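Local coordinates for ribosome-inactivating protein (PDB 2G5X) that belongs to the plant ribosome-inactivating proteins, a family with a mixed alpha/beta fold, and probably impairs ribosomes, at residues R173-Y176 and I177-Q180; R195-L198 and L199-W203; K205-E208 and Q209-S213. All coordinates share one frame; numbering follows the deposited sequence. Where two conformers were deposited one is given.

Interaction 1: R173-Y176 and I177-Q180; sequences RFKY and IEDQ
Phe174 and Ile177 meet at the first turn of helix 175-184, where Phe174 occupies the N-cap position. Its carbonyl receives Glu178 N at 3.1 Å between Phe174 O and that nitrogen, nearly straight and in the carbonyl plane, while Ile177 N adds a weak bond to the same oxygen. On the apolar flank, Ile177 CD1 lies 3.7 Å from Phe174 CB and equally close to Phe174 CD2, the isoleucine passing the ring at a slant. Ile177 CG1 lies beside its own backbone N (chi1 -63°), which turns the chain back toward the cap residue; beyond this pair the Phe174 ring meets the ring of Trp203. Phe174 is also the non-helical break between two successive helices, since 154-173 ends just before it and the chain resumes helical geometry at Lys175. Lys175 and Glu178, three residues apart, run alongside each other in the same direction. The lysine chain, bent at two bonds, brings NZ within 2.8 Å of Glu178 OE1, a salt bridge on the syn side of the carboxylate but 33° out of its plane. Arg21 of helix 10-25 forms a second salt bridge with Glu178 OE1, and Ser14 holds OE2, so three partners grip this buried carboxylate and would favour its negative charge. Lys175 O takes the amide of Asp179 (Lys175 O to Asp179 N 2.9 Å) and a water 2.9 Å from Lys175 O. One residue on, Gln180 N donates to Tyr176 O over 3.1 Å, and Gln180 CG lies 4.0 Å from Tyr176 CE2 at the ring.

Interaction 2: R195-L198 and L199-W203; sequences RITL and LENNW
Leu199 rests on the turn before it: its amide donates to Arg195 O (Leu199 N to Arg195 O 2.9 Å), and Leu199 CB lies 3.4 Å from Ile196 O in helix 193-201 of the ribosome-inactivating protein fold. Glu200 follows, with N 2.9 Å from Ile196 O in a fairly straight bond. Its CG, set beside the backbone N (chi1 -72°), passes 3.2 Å from Ile196 O and carries the extended chain back along the helix, so that Glu200 OE1 comes 3.7 Å from Ile196 CG2 as the two side chains slant across one another. A water donates both to Glu200 OE2 and to Thr197 OG1, which is also bonded to Gly193 O one turn earlier; Arg130 forms a salt bridge with the same OE2. Asn201 continues the pattern with N 3.1 Å from Thr197 O, and its OD1 is bonded to Arg130 as well. At Asn202 the chain leaves helical geometry, its amide bonding to Leu199 O and only weakly to Leu198 O, and the next helix begins directly after it. Arg130 thus bridges the adjacent side chains of Glu200 and Asn201, while the water joins Glu200 to Thr197, so the carboxylate is tied both to its own helix and to the chain beyond.

Interaction 3: K205-E208 and Q209-S213; sequences KISE and QYHKS
Lys205 O, Glu208 OE2 and Gln209 NE2 are joined by one water across a turn of helix 203-210, which leads toward Cys214 and its disulfide with Cys32. Glu208 turns its extended chain toward solvent, and Glu208 OE2 receives a hydrogen bond from the water 2.8 Å away. The water also donates to Lys205 O and accepts from Gln209 NE2, 2.9 Å from it, bridging backbone, carboxylate and amide on one exposed flank. The bend of Gln209 at its second torsion (chi2 -50°) folds the amide back toward this water, and Gln209 CG lies 3.8 Å from Lys205 O. On the buried side, Ile206 and Tyr210 run alongside each other in the same direction, with Ile206 CG2 4.1 Å from Tyr210 CD2 at the ring; Ile206 O holds Tyr210 N in its carbonyl plane, 3.3 Å from that nitrogen. Ser207 contributes chiefly through its carbonyl, to which the backbone and the imidazole of His211 both turn, the backbone bond being weak. Glu208 O accepts His211 N as well, and Gln209 O takes both Lys212 N and Ser213 N, tying these two residues back to it. His211 ND1 donates to Ser207 O over 3.2 Å, standing 49° out of the carbonyl plane.

Overall arrangement
The three contacts follow one another along the chain, each within one or two turns of a successive helix: 175-184, 193-201 and 203-210. Centres of interactions 1 and 2 lie about 11 Å apart, and they pack directly on one another: Phe174 CZ is 3.3 Å from Leu199 O, Ile177 CD1 is 3.4 Å from Glu200 OE1, and Arg173 NE is 3.4 Å from Trp203 CZ3. Interaction 3 sits farther out, its centre about 15 Å from that of interaction 2 and about 17 Å from that of interaction 1. Ile206 CD1 ties it to both, lying 3.8 Å from Leu199 CD1 and 4.0 Å from Phe174 CE1. Apolar packing around Phe174, Leu199 and Ile206 thus joins all three helices.

Interaction 1: R173-Y176 and I177-Q180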
loop_
_atom_site.group_PDB
_atom_site.type_symbol
_atom_site.label_atom_id
_atom_site.label_comp_id
_atom_site.label_asym_id
_atom_site.label_seq_id
_atom_site.Cartn_x
_atom_site.Cartn_y
_atom_site.Cartn_z
ATOM N N ARG A 173 0.066 8.264 2.668
ATOM C CA ARG A 173 0.939 9.042 3.544
ATOM C C ARG A 173 1.169 10.476 3.074
ATOM O O ARG A 173 1.121 11.413 3.876
ATOM C CB ARG A 173 2.302 8.357 3.662
ATOM C CG ARG A 173 2.296 7.020 4.383
ATOM C CD ARG A 173 3.596 6.281 4.106
ATOM N NE ARG A 173 3.730 5.049 4.878
ATOM C CZ ARG A 173 4.304 3.943 4.415
ATOM N NH1 ARG A 173 4.785 3.914 3.178
ATOM N NH2 ARG A 173 4.417 2.873 5.190
ATOM N N PHE A 174 1.421 10.634 1.776
ATOM C CA PHE A 174 1.729 11.941 1.182
ATOM C C PHE A 174 0.712 12.502 0.195
ATOM O O PHE A 174 0.517 11.936 -0.882
ATOM C CB PHE A 174 3.079 11.858 0.461
ATOM C CG PHE A 174 4.238 11.542 1.362
ATOM C CD1 PHE A 174 4.957 12.565 1.972
ATOM C CD2 PHE A 174 4.612 10.222 1.600
ATOM C CE1 PHE A 174 6.034 12.281 2.807
ATOM C CE2 PHE A 174 5.688 9.924 2.435
ATOM C CZ PHE A 174 6.402 10.958 3.040
ATOM N N LYS A 175 0.090 13.628 0.543
ATOM C CA LYS A 175 -0.876 14.264 -0.351
ATOM C C LYS A 175 -0.195 14.618 -1.679
ATOM O O LYS A 175 -0.819 14.570 -2.742
ATOM C CB LYS A 175 -1.445 15.544 0.280
ATOM C CG LYS A 175 -2.333 15.318 1.503
ATOM C CD LYS A 175 -3.631 14.622 1.129
ATOM C CE LYS A 175 -4.467 15.484 0.185
ATOM N NZ LYS A 175 -5.721 14.792 -0.244
ATOM N N TYR A 176 1.083 14.974 -1.611
ATOM C CA TYR A 176 1.850 15.328 -2.804
ATOM C C TYR A 176 1.918 14.151 -3.779
ATOM O O TYR A 176 1.824 14.332 -4.990
ATOM C CB TYR A 176 3.275 15.739 -2.411
ATOM C CG TYR A 176 4.111 16.282 -3.556
ATOM C CD1 TYR A 176 4.082 17.635 -3.888
ATOM C CD2 TYR A 176 4.925 15.437 -4.312
ATOM C CE1 TYR A 176 4.846 18.140 -4.945
ATOM C CE2 TYR A 176 5.689 15.929 -5.372
ATOM C CZ TYR A 176 5.646 17.281 -5.681
ATOM O OH TYR A 176 6.404 17.774 -6.723
ATOM N N ILE A 177 2.084 12.945 -3.244
ATOM C CA ILE A 177 2.175 11.752 -4.075
ATOM C C ILE A 177 0.804 11.371 -4.627
ATOM O O ILE A 177 0.689 10.935 -5.767
ATOM C CB ILE A 177 2.811 10.589 -3.286
ATOM C CG1 ILE A 177 4.246 10.981 -2.907
ATOM C CG2 ILE A 177 2.799 9.311 -4.116
ATOM C CD1 ILE A 177 5.003 9.943 -2.107
ATOM N N GLU A 178 -0.239 11.550 -3.821
ATOM C CA GLU A 178 -1.589 11.269 -4.288
ATOM C C GLU A 178 -1.813 12.162 -5.507
ATOM O O GLU A 178 -2.310 11.713 -6.540
ATOM C CB GLU A 178 -2.621 11.616 -3.204
ATOM C CG GLU A 178 -4.048 11.705 -3.737
ATOM C CD GLU A 178 -5.058 12.155 -2.693
ATOM O OE1 GLU A 178 -4.656 12.551 -1.580
ATOM O OE2 GLU A 178 -6.266 12.120 -2.995
ATOM N N ASP A 179 -1.420 13.429 -5.383
ATOM C CA ASP A 179 -1.591 14.390 -6.466
ATOM C C ASP A 179 -0.837 13.972 -7.727
ATOM O O ASP A 179 -1.324 14.165 -8.840
ATOM C CB ASP A 179 -1.133 15.780 -6.019
ATOM C CG ASP A 179 -2.254 16.585 -5.397
ATOM O OD1 ASP A 179 -1.997 17.728 -4.953
ATOM O OD2 ASP A 179 -3.387 16.071 -5.341
ATOM N N GLN A 180 0.350 13.398 -7.561
ATOM C CA GLN A 180 1.116 12.951 -8.718
ATOM C C GLN A 180 0.384 11.809 -9.431
ATOM O O GLN A 180 0.342 11.762 -10.660
ATOM C CB GLN A 180 2.518 12.500 -8.296
ATOM C CG GLN A 180 3.403 13.638 -7.794
ATOM C CD GLN A 180 3.700 14.665 -8.875
ATOM O OE1 GLN A 180 3.504 15.867 -8.683
ATOM N NE2 GLN A 180 4.181 14.195 -10.019
HETATM O O HOH W 1 -3.534 15.653 -2.781
#

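Interaction 2: R195-L198 and L199-W203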
loop_
_atom_site.group_PDB
_atom_site.type_symbol
_atom_site.label_atom_id
_atom_site.label_comp_id
_atom_site.label_asym_id
_atom_site.label_seq_id
_atom_site.Cartn_x
_atom_site.Cartn_y
_atom_site.Cartn_z
ATOM N N ARG A 195 13.725 12.255 -6.173
ATOM C CA ARG A 195 13.268 13.189 -5.148
ATOM C C ARG A 195 12.064 12.654 -4.375
ATOM O O ARG A 195 12.015 12.760 -3.145
ATOM C CB ARG A 195 12.940 14.562 -5.756
ATOM C CG ARG A 195 12.720 15.633 -4.691
ATOM C CD ARG A 195 12.503 17.028 -5.265
ATOM N NE ARG A 195 12.166 17.975 -4.203
ATOM C CZ ARG A 195 13.043 18.503 -3.352
ATOM N NH1 ARG A 195 14.333 18.194 -3.432
ATOM N NH2 ARG A 195 12.624 19.326 -2.399
ATOM N N ILE A 196 11.096 12.081 -5.087
ATOM C CA ILE A 196 9.917 11.520 -4.432
ATOM C C ILE A 196 10.317 10.332 -3.563
ATOM O O ILE A 196 9.734 10.108 -2.504
ATOM C CB ILE A 196 8.848 11.067 -5.462
ATOM C CG1 ILE A 196 8.123 12.295 -6.018
ATOM C CG2 ILE A 196 7.852 10.107 -4.806
ATOM C CD1 ILE A 196 7.115 11.987 -7.106
ATOM N N THR A 197 11.312 9.573 -4.010
ATOM C CA THR A 197 11.778 8.424 -3.243
ATOM C C THR A 197 12.381 8.901 -1.915
ATOM O O THR A 197 12.161 8.286 -0.870
ATOM C CB THR A 197 12.822 7.608 -4.045
ATOM O OG1 THR A 197 12.208 7.086 -5.234
ATOM C CG2 THR A 197 13.354 6.449 -3.213
ATOM N N LEU A 198 13.127 10.002 -1.952
ATOM C CA LEU A 198 13.736 10.550 -0.739
ATOM C C LEU A 198 12.653 11.148 0.162
ATOM O O LEU A 198 12.732 11.068 1.391
ATOM C CB LEU A 198 14.769 11.622 -1.097
ATOM C CG LEU A 198 15.572 12.211 0.067
ATOM C CD1 LEU A 198 16.325 11.101 0.793
ATOM C CD2 LEU A 198 16.546 13.253 -0.468
ATOM N N LEU A 199 11.645 11.757 -0.457
ATOM C CA LEU A 199 10.538 12.338 0.294
ATOM C C LEU A 199 9.859 11.227 1.096
ATOM O O LEU A 199 9.597 11.377 2.293
ATOM C CB LEU A 199 9.529 12.976 -0.666
ATOM C CG LEU A 199 8.205 13.456 -0.069
ATOM C CD1 LEU A 199 8.451 14.530 0.994
ATOM C CD2 LEU A 199 7.333 14.003 -1.186
ATOM N N GLU A 200 9.574 10.116 0.422
ATOM C CA GLU A 200 8.937 8.965 1.055
ATOM C C GLU A 200 9.760 8.460 2.237
ATOM O O GLU A 200 9.212 8.112 3.281
ATOM C CB GLU A 200 8.755 7.832 0.039
ATOM C CG GLU A 200 7.674 8.097 -1.004
ATOM C CD GLU A 200 7.639 7.049 -2.108
ATOM O OE1 GLU A 200 6.700 7.084 -2.929
ATOM O OE2 GLU A 200 8.549 6.197 -2.161
ATOM N N ASN A 201 11.077 8.414 2.070
ATOM C CA ASN A 201 11.946 7.942 3.143
ATOM C C ASN A 201 11.864 8.810 4.396
ATOM O O ASN A 201 12.120 8.330 5.502
ATOM C CB ASN A 201 13.402 7.888 2.674
ATOM C CG ASN A 201 13.638 6.824 1.620
ATOM O OD1 ASN A 201 12.816 5.929 1.427
ATOM N ND2 ASN A 201 14.778 6.905 0.945
ATOM N N ASN A 202 11.499 10.080 4.220
ATOM C CA ASN A 202 11.408 11.022 5.335
ATOM C C ASN A 202 10.024 11.158 5.979
ATOM O O ASN A 202 9.741 12.163 6.634
ATOM C CB ASN A 202 11.881 12.412 4.884
ATOM C CG ASN A 202 13.396 12.527 4.821
ATOM O OD1 ASN A 202 14.024 12.192 3.813
ATOM N ND2 ASN A 202 13.990 12.999 5.910
ATOM N N TRP A 203 9.169 10.154 5.813
ATOM C CA TRP A 203 7.829 10.214 6.395
ATOM C C TRP A 203 7.867 10.447 7.907
ATOM O O TRP A 203 7.136 11.289 8.430
ATOM C CB TRP A 203 7.053 8.925 6.081
ATOM C CG TRP A 203 5.653 8.897 6.638
ATOM C CD1 TRP A 203 4.747 9.921 6.640
ATOM C CD2 TRP A 203 4.990 7.776 7.238
ATOM N NE1 TRP A 203 3.562 9.508 7.202
ATOM C CE2 TRP A 203 3.683 8.195 7.576
ATOM C CE3 TRP A 203 5.373 6.456 7.518
ATOM C CZ2 TRP A 203 2.757 7.341 8.183
ATOM C CZ3 TRP A 203 4.449 5.606 8.123
ATOM C CH2 TRP A 203 3.156 6.055 8.447
HETATM O O HOH W 2 9.460 5.982 -4.905
#

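Interaction 3: K205-E208 and Q209-S213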
loop_
_atom_site.group_PDB
_atom_site.type_symbol
_atom_site.label_atom_id
_atom_site.label_comp_id
_atom_site.label_asym_id
_atom_site.label_seq_id
_atom_site.Cartn_x
_atom_site.Cartn_y
_atom_site.Cartn_z
ATOM N N LYS A 205 10.370 11.728 9.850
ATOM C CA LYS A 205 10.924 13.027 10.222
ATOM C C LYS A 205 9.946 14.178 10.013
ATOM O O LYS A 205 9.912 15.121 10.803
ATOM C CB LYS A 205 12.228 13.285 9.463
ATOM C CG LYS A 205 13.372 12.393 9.937
ATOM C CD LYS A 205 14.664 12.679 9.198
ATOM C CE LYS A 205 15.788 11.786 9.708
ATOM N NZ LYS A 205 16.055 12.012 11.157
ATOM N N ILE A 206 9.148 14.097 8.954
ATOM C CA ILE A 206 8.163 15.133 8.671
ATOM C C ILE A 206 7.025 15.000 9.677
ATOM O O ILE A 206 6.540 15.996 10.219
ATOM C CB ILE A 206 7.612 14.995 7.236
ATOM C CG1 ILE A 206 8.737 15.261 6.232
ATOM C CG2 ILE A 206 6.450 15.968 7.018
ATOM C CD1 ILE A 206 8.397 14.876 4.798
ATOM N N SER A 207 6.610 13.764 9.933
ATOM C CA SER A 207 5.537 13.512 10.890
ATOM C C SER A 207 5.885 14.103 12.253
ATOM O O SER A 207 5.037 14.702 12.908
ATOM C CB SER A 207 5.289 12.009 11.045
ATOM O OG SER A 207 4.122 11.750 11.806
ATOM N N GLU A 208 7.134 13.931 12.675
ATOM C CA GLU A 208 7.581 14.449 13.968
ATOM C C GLU A 208 7.289 15.935 14.127
ATOM O O GLU A 208 6.826 16.378 15.183
ATOM C CB GLU A 208 9.085 14.219 14.151
ATOM C CG GLU A 208 9.489 12.769 14.325
ATOM C CD GLU A 208 10.984 12.599 14.552
ATOM O OE1 GLU A 208 11.428 11.445 14.732
ATOM O OE2 GLU A 208 11.712 13.616 14.553
ATOM N N GLN A 209 7.566 16.702 13.080
ATOM C CA GLN A 209 7.346 18.138 13.121
ATOM C C GLN A 209 5.873 18.512 13.188
ATOM O O GLN A 209 5.511 19.481 13.857
ATOM C CB GLN A 209 8.011 18.807 11.915
ATOM C CG GLN A 209 9.525 18.685 11.935
ATOM C CD GLN A 209 10.112 19.104 13.269
ATOM O OE1 GLN A 209 9.910 20.230 13.722
ATOM N NE2 GLN A 209 10.841 18.194 13.908
ATOM N N TYR A 210 5.026 17.750 12.501
ATOM C CA TYR A 210 3.595 18.025 12.519
ATOM C C TYR A 210 3.024 17.926 13.929
ATOM O O TYR A 210 2.018 18.561 14.241
ATOM C CB TYR A 210 2.848 17.073 11.581
ATOM C CG TYR A 210 2.532 17.689 10.237
ATOM C CD1 TYR A 210 1.576 18.699 10.120
ATOM C CD2 TYR A 210 3.206 17.286 9.085
ATOM C CE1 TYR A 210 1.299 19.293 8.886
ATOM C CE2 TYR A 210 2.939 17.872 7.850
ATOM C CZ TYR A 210 1.985 18.874 7.759
ATOM O OH TYR A 210 1.723 19.459 6.542
ATOM N N HIS A 211 3.658 17.132 14.784
ATOM C CA HIS A 211 3.180 17.012 16.154
ATOM C C HIS A 211 3.534 18.268 16.955
ATOM O O HIS A 211 2.981 18.504 18.031
ATOM C CB HIS A 211 3.777 15.775 16.837
ATOM C CG HIS A 211 3.059 14.497 16.518
ATOM N ND1 HIS A 211 3.407 13.686 15.459
ATOM C CD2 HIS A 211 2.019 13.885 17.133
ATOM C CE1 HIS A 211 2.616 12.627 15.438
ATOM N NE2 HIS A 211 1.764 12.724 16.444
ATOM N N LYS A 212 4.446 19.080 16.421
ATOM C CA LYS A 212 4.869 20.304 17.102
ATOM C C LYS A 212 4.323 21.590 16.481
ATOM O O LYS A 212 4.334 22.647 17.119
ATOM C CB LYS A 212 6.398 20.384 17.145
ATOM C CG LYS A 212 7.068 19.205 17.836
ATOM C CD LYS A 212 8.559 19.446 18.030
ATOM C CE LYS A 212 9.274 19.681 16.708
ATOM N NZ LYS A 212 10.724 19.982 16.897
ATOM N N SER A 213 3.858 21.506 15.238
ATOM C CA SER A 213 3.313 22.673 14.544
ATOM C C SER A 213 2.548 22.252 13.295
ATOM O O SER A 213 2.914 21.279 12.637
ATOM C CB SER A 213 4.445 23.629 14.149
ATOM O OG SER A 213 3.953 24.728 13.397
HETATM O O HOH W 3 11.811 15.740 12.711
#